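Local structure of hemerythrin-like domain-containing protein (Streptococcus mutans, 2QKP) at residues 31-44 with 52-66. The protein is of unknown function, but is a hemerythrin-like protein whose C-terminal PAS domain probably senses a signal or small ligand. Sequence-based numbering, arbitrary orientation.
Sequences EITFVNKDDIFQYY and EMVFKRTPSQVGRNV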
ATOM      1  N   GLU A  31       1.019   8.104   0.152  1.00 17.44           N
ATOM      2  CA  GLU A  31       1.187   8.771  -1.139  1.00 18.10           C
ATOM      3  C   GLU A  31       2.231   7.914  -1.841  1.00 17.08           C
ATOM      4  O   GLU A  31       3.350   7.774  -1.339  1.00 16.69           O
ATOM      5  CB  GLU A  31       1.732  10.208  -0.975  1.00 17.94           C
ATOM      6  CG  GLU A  31       0.776  11.180  -0.313  1.00 22.41           C
ATOM      7  CD  GLU A  31       1.403  12.556  -0.083  1.00 23.71           C
ATOM      8  OE1 GLU A  31       2.454  12.910  -0.712  1.00 30.91           O
ATOM      9  OE2 GLU A  31       0.821  13.293   0.709  1.00 31.11           O
ATOM     10  N   ILE A  32       1.861   7.339  -2.987  1.00 15.47           N
ATOM     11  CA  ILE A  32       2.719   6.356  -3.675  1.00 15.24           C
ATOM     12  C   ILE A  32       3.136   6.959  -4.999  1.00 16.42           C
ATOM     13  O   ILE A  32       2.317   7.589  -5.688  1.00 16.02           O
ATOM     14  CB  ILE A  32       1.929   5.061  -3.904  1.00 14.96           C
ATOM     15  CG1 ILE A  32       1.540   4.485  -2.524  1.00 15.66           C
ATOM     16  CG2 ILE A  32       2.696   3.981  -4.781  1.00 15.46           C
ATOM     17  CD1 ILE A  32       0.618   3.271  -2.592  1.00 16.66           C
ATOM     18  N   THR A  33       4.401   6.781  -5.362  1.00 15.69           N
ATOM     19  CA  THR A  33       4.837   7.136  -6.725  1.00 17.09           C
ATOM     20  C   THR A  33       5.685   5.991  -7.241  1.00 16.90           C
ATOM     21  O   THR A  33       6.315   5.284  -6.454  1.00 17.21           O
ATOM     22  CB  THR A  33       5.649   8.474  -6.837  1.00 17.92           C
ATOM     23  OG1 THR A  33       6.992   8.264  -6.389  1.00 23.57           O
ATOM     24  CG2 THR A  33       4.998   9.627  -6.051  1.00 16.50           C
ATOM     25  N   PHE A  34       5.697   5.793  -8.553  1.00 14.98           N
ATOM     26  CA  PHE A  34       6.509   4.727  -9.114  1.00 14.26           C
ATOM     27  C   PHE A  34       7.272   5.267 -10.308  1.00 14.58           C
ATOM     28  O   PHE A  34       6.694   5.892 -11.179  1.00 13.88           O
ATOM     29  CB  PHE A  34       5.620   3.564  -9.547  1.00 14.04           C
ATOM     30  CG  PHE A  34       6.346   2.498 -10.272  1.00 14.79           C
ATOM     31  CD1 PHE A  34       7.283   1.689  -9.600  1.00 14.73           C
ATOM     32  CD2 PHE A  34       6.101   2.276 -11.624  1.00 17.00           C
ATOM     33  CE1 PHE A  34       7.954   0.654 -10.271  1.00 15.83           C
ATOM     34  CE2 PHE A  34       6.790   1.256 -12.317  1.00 15.14           C
ATOM     35  CZ  PHE A  34       7.717   0.450 -11.642  1.00 16.04           C
ATOM     36  N   VAL A  35       8.570   4.995 -10.324  1.00 14.60           N
ATOM     37  CA  VAL A  35       9.454   5.342 -11.448  1.00 15.66           C
ATOM     38  C   VAL A  35       9.974   4.033 -12.042  1.00 15.88           C
ATOM     39  O   VAL A  35      10.452   3.163 -11.303  1.00 16.10           O
ATOM     40  CB  VAL A  35      10.628   6.222 -10.939  1.00 16.63           C
ATOM     41  CG1 VAL A  35      11.633   6.476 -12.055  1.00 17.32           C
ATOM     42  CG2 VAL A  35      10.112   7.530 -10.368  1.00 15.71           C
ATOM     43  N   ASN A  36       9.884   3.849 -13.357  1.00 16.62           N
ATOM     44  CA  ASN A  36      10.210   2.522 -13.919  1.00 18.00           C
ATOM     45  C   ASN A  36      11.716   2.404 -14.139  1.00 19.65           C
ATOM     46  O   ASN A  36      12.467   3.336 -13.827  1.00 18.24           O
ATOM     47  CB  ASN A  36       9.418   2.222 -15.204  1.00 18.88           C
ATOM     48  CG  ASN A  36       9.723   3.221 -16.338  1.00 19.52           C
ATOM     49  OD1 ASN A  36      10.834   3.746 -16.432  1.00 19.79           O
ATOM     50  ND2 ASN A  36       8.734   3.464 -17.209  1.00 20.93           N
ATOM     51  N   LYS A  37      12.133   1.252 -14.650  1.00 21.05           N
ATOM     52  CA  LYS A  37      13.564   0.981 -14.834  1.00 24.63           C
ATOM     53  C   LYS A  37      14.242   1.863 -15.920  1.00 25.55           C
ATOM     54  O   LYS A  37      15.477   1.882 -16.023  1.00 26.70           O
ATOM     55  CB  LYS A  37      13.753  -0.519 -15.081  1.00 24.95           C
ATOM     56  CG  LYS A  37      13.246  -0.951 -16.414  1.00 28.69           C
ATOM     57  CD  LYS A  37      13.396  -2.442 -16.654  1.00 32.31           C
ATOM     58  CE  LYS A  37      12.863  -2.777 -18.040  1.00 36.42           C
ATOM     59  NZ  LYS A  37      13.274  -1.770 -19.099  1.00 39.58           N
ATOM     60  N   ASP A  38      13.440   2.593 -16.705  1.00 25.99           N
ATOM     61  CA  ASP A  38      13.934   3.591 -17.680  1.00 27.10           C
ATOM     62  C   ASP A  38      13.879   5.013 -17.151  1.00 26.62           C
ATOM     63  O   ASP A  38      13.882   5.979 -17.930  1.00 25.39           O
ATOM     64  CB  ASP A  38      13.122   3.493 -18.975  1.00 28.11           C
ATOM     65  CG  ASP A  38      13.190   2.112 -19.572  1.00 31.36           C
ATOM     66  OD1 ASP A  38      14.305   1.556 -19.601  1.00 34.75           O
ATOM     67  OD2 ASP A  38      12.137   1.570 -19.981  1.00 36.84           O
ATOM     68  N   ASP A  39      13.772   5.137 -15.821  1.00 25.57           N
ATOM     69  CA  ASP A  39      13.744   6.428 -15.139  1.00 25.82           C
ATOM     70  C   ASP A  39      12.563   7.334 -15.434  1.00 24.90           C
ATOM     71  O   ASP A  39      12.640   8.534 -15.186  1.00 24.42           O
ATOM     72  CB  ASP A  39      15.046   7.203 -15.379  1.00 26.86           C
ATOM     73  CG  ASP A  39      16.218   6.576 -14.687  1.00 30.15           C
ATOM     74  OD1 ASP A  39      15.998   5.745 -13.784  1.00 31.33           O
ATOM     75  OD2 ASP A  39      17.372   6.931 -15.039  1.00 33.02           O
ATOM     76  N   ILE A  40      11.479   6.744 -15.934  1.00 23.52           N
ATOM     77  CA  ILE A  40      10.261   7.472 -16.227  1.00 23.47           C
ATOM     78  C   ILE A  40       9.315   7.457 -15.028  1.00 22.24           C
ATOM     79  O   ILE A  40       8.940   6.379 -14.559  1.00 22.51           O
ATOM     80  CB  ILE A  40       9.526   6.886 -17.443  1.00 22.82           C
ATOM     81  CG1 ILE A  40      10.419   6.943 -18.700  1.00 26.02           C
ATOM     82  CG2 ILE A  40       8.221   7.625 -17.672  1.00 23.97           C
ATOM     83  CD1 ILE A  40      10.925   8.347 -19.025  1.00 26.08           C
ATOM     84  N   PHE A  41       8.949   8.638 -14.555  1.00 22.16           N
ATOM     85  CA  PHE A  41       7.903   8.786 -13.529  1.00 21.59           C
ATOM     86  C   PHE A  41       6.590   8.404 -14.203  1.00 21.51           C
ATOM     87  O   PHE A  41       6.094   9.138 -15.083  1.00 22.20           O
ATOM     88  CB  PHE A  41       7.909  10.219 -12.986  1.00 22.44           C
ATOM     89  CG  PHE A  41       6.766  10.542 -12.054  1.00 23.43           C
ATOM     90  CD1 PHE A  41       6.104  11.747 -12.160  1.00 24.05           C
ATOM     91  CD2 PHE A  41       6.360   9.648 -11.067  1.00 24.09           C
ATOM     92  CE1 PHE A  41       5.044  12.073 -11.313  1.00 27.20           C
ATOM     93  CE2 PHE A  41       5.298   9.962 -10.219  1.00 23.50           C
ATOM     94  CZ  PHE A  41       4.648  11.179 -10.331  1.00 25.49           C
ATOM     95  N   GLN A  42       6.055   7.232 -13.854  1.00 19.55           N
ATOM     96  CA  GLN A  42       4.883   6.686 -14.551  1.00 18.98           C
ATOM     97  C   GLN A  42       3.588   6.961 -13.836  1.00 18.01           C
ATOM     98  O   GLN A  42       2.530   7.030 -14.453  1.00 17.27           O
ATOM     99  CB  GLN A  42       4.958   5.162 -14.585  1.00 19.49           C
ATOM    100  CG  GLN A  42       5.604   4.559 -15.769  1.00 20.98           C
ATOM    101  CD  GLN A  42       5.465   3.057 -15.798  1.00 19.24           C
ATOM    102  OE1 GLN A  42       6.354   2.365 -16.278  1.00 20.55           O
ATOM    103  NE2 GLN A  42       4.339   2.537 -15.318  1.00 16.83           N
ATOM    104  N   TYR A  43       3.644   7.018 -12.505  1.00 15.67           N
ATOM    105  CA  TYR A  43       2.427   6.783 -11.727  1.00 15.77           C
ATOM    106  C   TYR A  43       2.480   7.391 -10.339  1.00 15.87           C
ATOM    107  O   TYR A  43       3.516   7.309  -9.670  1.00 14.83           O
ATOM    108  CB  TYR A  43       2.242   5.261 -11.589  1.00 14.32           C
ATOM    109  CG  TYR A  43       1.268   4.855 -10.488  1.00 14.87           C
ATOM    110  CD1 TYR A  43      -0.119   4.841 -10.725  1.00 17.16           C
ATOM    111  CD2 TYR A  43       1.726   4.488  -9.217  1.00 13.60           C
ATOM    112  CE1 TYR A  43      -1.040   4.454  -9.728  1.00 17.46           C
ATOM    113  CE2 TYR A  43       0.818   4.124  -8.204  1.00 14.22           C
ATOM    114  CZ  TYR A  43      -0.560   4.124  -8.468  1.00 14.74           C
ATOM    115  OH  TYR A  43      -1.412   3.731  -7.480  1.00 14.87           O
ATOM    116  N   TYR A  44       1.365   7.970  -9.896  1.00 16.48           N
ATOM    117  CA  TYR A  44       1.176   8.235  -8.465  1.00 16.62           C
ATOM    118  C   TYR A  44      -0.271   7.986  -8.150  1.00 16.61           C
ATOM    119  O   TYR A  44      -1.124   8.113  -9.020  1.00 16.57           O
ATOM    120  CB  TYR A  44       1.660   9.632  -8.032  1.00 18.58           C
ATOM    121  CG  TYR A  44       0.926  10.855  -8.643  1.00 18.60           C
ATOM    122  CD1 TYR A  44       0.050  11.638  -7.863  1.00 22.43           C
ATOM    123  CD2 TYR A  44       1.167  11.253  -9.951  1.00 22.43           C
ATOM    124  CE1 TYR A  44      -0.588  12.773  -8.403  1.00 20.58           C
ATOM    125  CE2 TYR A  44       0.535  12.408 -10.495  1.00 22.00           C
ATOM    126  CZ  TYR A  44      -0.327  13.149  -9.709  1.00 23.02           C
ATOM    127  OH  TYR A  44      -0.949  14.272 -10.270  1.00 23.02           O
ATOM    128  N   GLU A  52      -3.177  18.946  -0.940  1.00 36.68           N
ATOM    129  CA  GLU A  52      -2.809  18.511   0.420  1.00 35.41           C
ATOM    130  C   GLU A  52      -1.687  17.449   0.494  1.00 33.88           C
ATOM    131  O   GLU A  52      -1.427  16.868   1.550  1.00 33.57           O
ATOM    132  CB  GLU A  52      -4.040  17.988   1.130  1.00 36.10           C
ATOM    133  CG  GLU A  52      -5.206  18.954   1.155  1.00 38.32           C
ATOM    134  CD  GLU A  52      -6.484  18.281   1.601  1.00 41.50           C
ATOM    135  OE1 GLU A  52      -6.396  17.195   2.242  1.00 43.00           O
ATOM    136  OE2 GLU A  52      -7.570  18.842   1.322  1.00 41.61           O
ATOM    137  N   MET A  53      -1.023  17.216  -0.632  1.00 32.21           N
ATOM    138  CA  MET A  53       0.061  16.241  -0.720  1.00 29.30           C
ATOM    139  C   MET A  53       1.334  16.717  -0.018  1.00 29.60           C
ATOM    140  O   MET A  53       1.680  17.917  -0.034  1.00 29.87           O
ATOM    141  CB  MET A  53       0.363  15.946  -2.186  1.00 29.11           C
ATOM    142  CG  MET A  53      -0.724  15.142  -2.930  1.00 28.37           C
ATOM    143  SD  MET A  53      -0.398  15.092  -4.721  1.00 24.34           S
ATOM    144  CE  MET A  53       0.789  13.712  -4.729  1.00 28.75           C
ATOM    145  N   VAL A  54       2.039  15.781   0.608  1.00 28.44           N
ATOM    146  CA  VAL A  54       3.319  16.082   1.253  1.00 27.80           C
ATOM    147  C   VAL A  54       4.304  16.503   0.159  1.00 27.97           C
ATOM    148  O   VAL A  54       4.943  17.563   0.247  1.00 27.40           O
ATOM    149  CB  VAL A  54       3.872  14.847   2.038  1.00 27.81           C
ATOM    150  CG1 VAL A  54       5.223  15.145   2.662  1.00 27.42           C
ATOM    151  CG2 VAL A  54       2.859  14.370   3.104  1.00 29.03           C
ATOM    152  N   PHE A  55       4.389  15.677  -0.885  1.00 27.81           N
ATOM    153  CA  PHE A  55       5.271  15.916  -2.022  1.00 28.32           C
ATOM    154  C   PHE A  55       4.378  16.076  -3.229  1.00 28.37           C
ATOM    155  O   PHE A  55       3.898  15.095  -3.795  1.00 28.76           O
ATOM    156  CB  PHE A  55       6.246  14.749  -2.255  1.00 28.00           C
ATOM    157  CG  PHE A  55       7.251  14.558  -1.147  1.00 27.89           C
ATOM    158  CD1 PHE A  55       7.862  15.652  -0.538  1.00 28.82           C
ATOM    159  CD2 PHE A  55       7.613  13.280  -0.742  1.00 28.12           C
ATOM    160  CE1 PHE A  55       8.802  15.472   0.489  1.00 29.99           C
ATOM    161  CE2 PHE A  55       8.557  13.091   0.268  1.00 29.69           C
ATOM    162  CZ  PHE A  55       9.146  14.186   0.888  1.00 28.22           C
ATOM    163  N   LYS A  56       4.149  17.326  -3.605  1.00 28.87           N
ATOM    164  CA  LYS A  56       3.231  17.622  -4.684  1.00 29.55           C
ATOM    165  C   LYS A  56       3.663  16.927  -5.965  1.00 29.13           C
ATOM    166  O   LYS A  56       4.835  16.982  -6.341  1.00 28.01           O
ATOM    167  CB  LYS A  56       3.162  19.117  -4.923  1.00 30.77           C
ATOM    168  CG  LYS A  56       1.780  19.662  -4.765  1.00 34.16           C
ATOM    169  CD  LYS A  56       1.618  20.127  -3.340  1.00 39.83           C
ATOM    170  CE  LYS A  56       0.227  19.843  -2.822  1.00 41.96           C
ATOM    171  NZ  LYS A  56       0.228  19.831  -1.339  1.00 44.31           N
ATOM    172  N   ARG A  57       2.714  16.251  -6.601  1.00 28.23           N
ATOM    173  CA  ARG A  57       2.912  15.721  -7.942  1.00 28.83           C
ATOM    174  C   ARG A  57       1.769  16.275  -8.771  1.00 29.32           C
ATOM    175  O   ARG A  57       0.686  16.540  -8.239  1.00 29.73           O
ATOM    176  CB  ARG A  57       2.861  14.187  -7.959  1.00 28.78           C
ATOM    177  CG  ARG A  57       3.698  13.489  -6.890  1.00 28.57           C
ATOM    178  CD  ARG A  57       5.183  13.610  -7.143  1.00 30.41           C
ATOM    179  NE  ARG A  57       5.934  12.907  -6.099  1.00 33.19           N
ATOM    180  CZ  ARG A  57       7.134  13.261  -5.638  1.00 34.05           C
ATOM    181  NH1 ARG A  57       7.765  14.331  -6.103  1.00 32.99           N
ATOM    182  NH2 ARG A  57       7.707  12.526  -4.695  1.00 33.42           N
ATOM    183  N   THR A  58       1.998  16.441 -10.065  1.00 30.29           N
ATOM    184  CA  THR A  58       0.946  16.913 -10.963  1.00 30.93           C
ATOM    185  C   THR A  58       0.881  16.025 -12.218  1.00 30.86           C
ATOM    186  O   THR A  58       1.877  15.414 -12.592  1.00 29.94           O
ATOM    187  CB  THR A  58       1.151  18.397 -11.348  1.00 31.02           C
ATOM    188  OG1 THR A  58       2.359  18.536 -12.098  1.00 33.09           O
ATOM    189  CG2 THR A  58       1.234  19.270 -10.094  1.00 31.92           C
ATOM    190  N   PRO A  59      -0.297  15.943 -12.864  1.00 32.01           N
ATOM    191  CA  PRO A  59      -0.433  15.069 -14.045  1.00 32.56           C
ATOM    192  C   PRO A  59       0.590  15.371 -15.146  1.00 33.39           C
ATOM    193  O   PRO A  59       0.926  14.486 -15.947  1.00 33.77           O
ATOM    194  CB  PRO A  59      -1.849  15.376 -14.544  1.00 32.77           C
ATOM    195  CG  PRO A  59      -2.583  15.818 -13.324  1.00 32.82           C
ATOM    196  CD  PRO A  59      -1.573  16.603 -12.525  1.00 31.95           C
ATOM    197  N   SER A  60       1.086  16.608 -15.150  1.00 33.80           N
ATOM    198  CA  SER A  60       2.005  17.112 -16.174  1.00 33.97           C
ATOM    199  C   SER A  60       3.347  16.411 -16.097  1.00 33.04           C
ATOM    200  O   SER A  60       4.053  16.271 -17.102  1.00 33.39           O
ATOM    201  CB  SER A  60       2.204  18.621 -15.989  1.00 34.31           C
ATOM    202  OG  SER A  60       1.043  19.212 -15.418  1.00 37.45           O
ATOM    203  N   GLN A  61       3.681  15.950 -14.888  1.00 31.57           N
ATOM    204  CA  GLN A  61       4.945  15.285 -14.628  1.00 29.59           C
ATOM    205  C   GLN A  61       4.961  13.838 -15.099  1.00 27.91           C
ATOM    206  O   GLN A  61       6.016  13.296 -15.379  1.00 26.49           O
ATOM    207  CB  GLN A  61       5.286  15.374 -13.141  1.00 29.86           C
ATOM    208  CG  GLN A  61       5.301  16.813 -12.606  1.00 31.05           C
ATOM    209  CD  GLN A  61       5.616  16.871 -11.130  1.00 32.67           C
ATOM    210  OE1 GLN A  61       5.029  16.142 -10.339  1.00 33.99           O
ATOM    211  NE2 GLN A  61       6.558  17.730 -10.751  1.00 34.93           N
ATOM    212  N   VAL A  62       3.788  13.220 -15.217  1.00 27.67           N
ATOM    213  CA  VAL A  62       3.674  11.821 -15.641  1.00 28.09           C
ATOM    214  C   VAL A  62       4.223  11.605 -17.044  1.00 28.90           C
ATOM    215  O   VAL A  62       3.919  12.387 -17.959  1.00 28.36           O
ATOM    216  CB  VAL A  62       2.211  11.336 -15.630  1.00 28.30           C
ATOM    217  CG1 VAL A  62       2.102   9.909 -16.169  1.00 29.26           C
ATOM    218  CG2 VAL A  62       1.622  11.436 -14.222  1.00 28.82           C
ATOM    219  N   GLY A  63       5.006  10.536 -17.213  1.00 28.79           N
ATOM    220  CA  GLY A  63       5.615  10.201 -18.501  1.00 30.18           C
ATOM    221  C   GLY A  63       6.977  10.836 -18.686  1.00 30.28           C
ATOM    222  O   GLY A  63       7.696  10.493 -19.632  1.00 31.65           O
ATOM    223  N   ARG A  64       7.337  11.756 -17.792  1.00 30.05           N
ATOM    224  CA  ARG A  64       8.621  12.451 -17.842  1.00 30.21           C
ATOM    225  C   ARG A  64       9.716  11.693 -17.108  1.00 30.14           C
ATOM    226  O   ARG A  64       9.445  11.019 -16.100  1.00 28.77           O
ATOM    227  CB  ARG A  64       8.510  13.855 -17.238  1.00 30.25           C
ATOM    228  CG  ARG A  64       7.586  14.806 -17.980  1.00 33.20           C
ATOM    229  CD  ARG A  64       7.860  16.249 -17.593  1.00 35.82           C
ATOM    230  NE  ARG A  64       6.766  17.133 -17.994  1.00 39.05           N
ATOM    231  CZ  ARG A  64       6.550  17.553 -19.240  1.00 40.86           C
ATOM    232  NH1 ARG A  64       7.354  17.173 -20.233  1.00 41.77           N
ATOM    233  NH2 ARG A  64       5.520  18.353 -19.494  1.00 40.96           N
ATOM    234  N   ASN A  65      10.951  11.805 -17.610  1.00 30.17           N
ATOM    235  CA  ASN A  65      12.118  11.302 -16.899  1.00 30.36           C
ATOM    236  C   ASN A  65      12.184  11.955 -15.521  1.00 30.76           C
ATOM    237  O   ASN A  65      11.812  13.125 -15.352  1.00 30.66           O
ATOM    238  CB  ASN A  65      13.402  11.581 -17.700  1.00 31.04           C
ATOM    239  CG  ASN A  65      14.612  10.811 -17.181  1.00 31.94           C
ATOM    240  OD1 ASN A  65      15.084  11.041 -16.065  1.00 35.24           O
ATOM    241  ND2 ASN A  65      15.149   9.923 -18.016  1.00 32.17           N
ATOM    242  N   VAL A  66      12.629  11.188 -14.529  1.00 31.71           N
ATOM    243  CA  VAL A  66      12.656  11.651 -13.138  1.00 33.08           C
ATOM    244  C   VAL A  66      13.491  12.924 -12.964  1.00 34.51           C
ATOM    245  O   VAL A  66      13.230  13.739 -12.081  1.00 34.65           O
ATOM    246  CB  VAL A  66      13.124  10.530 -12.150  1.00 33.16           C
ATOM    247  CG1 VAL A  66      14.574  10.111 -12.399  1.00 32.25           C
ATOM    248  CG2 VAL A  66      12.929  10.969 -10.692  1.00 33.36           C
TER
HETATM  249  O   HOH W   1       3.991  12.192  -3.505  1.00 33.48           O
HETATM  250  O   HOH W   2      -2.347  15.552  -8.584  1.00 38.63           O
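Tyr-44 and Arg-57 illustrate how a loop can be laid over a beta hairpin through the aliphatic part of a charged side chain. Arg-57 CB sits over the centre of the Tyr-44 ring, 3.6 Å from its centroid, a CH-pi contact, with the guanidinium plane turned 78° from the ring. Met-53 CE approaches Tyr-44 CD1 obliquely, its SD making a Met-aromatic contact. CB of Tyr-44 points to the loop, with CG between the backbone N and carbonyl carbon (chi1 64°), and a water 2.5 Å from Tyr-44 OH donates to Arg-57 O. Arg-57 bends at chi2 (-71°), carrying NE to 3.4 Å from Thr-33 CG2 and CD to 4.0 Å from Phe-41 CZ. Gln-61 CB meets the Phe-41 ring at its edge, in plane. At one end, the extended Glu-31 accepts from Val-54 N (2.8 Å) through the syn lone pair of OE2, and OE1 takes a weak, nearly straight bond from Phe-55 N. At the other, backbone bonds such as Phe-41 N to Arg-64 O join the two segments at a single beta bridge, Ile-40 with Asn-65. The segment following the hairpin of strands 31-36 and 41-44 thus packs on the 2-1-5-4-3 antiparallel sheet of the PAS fold.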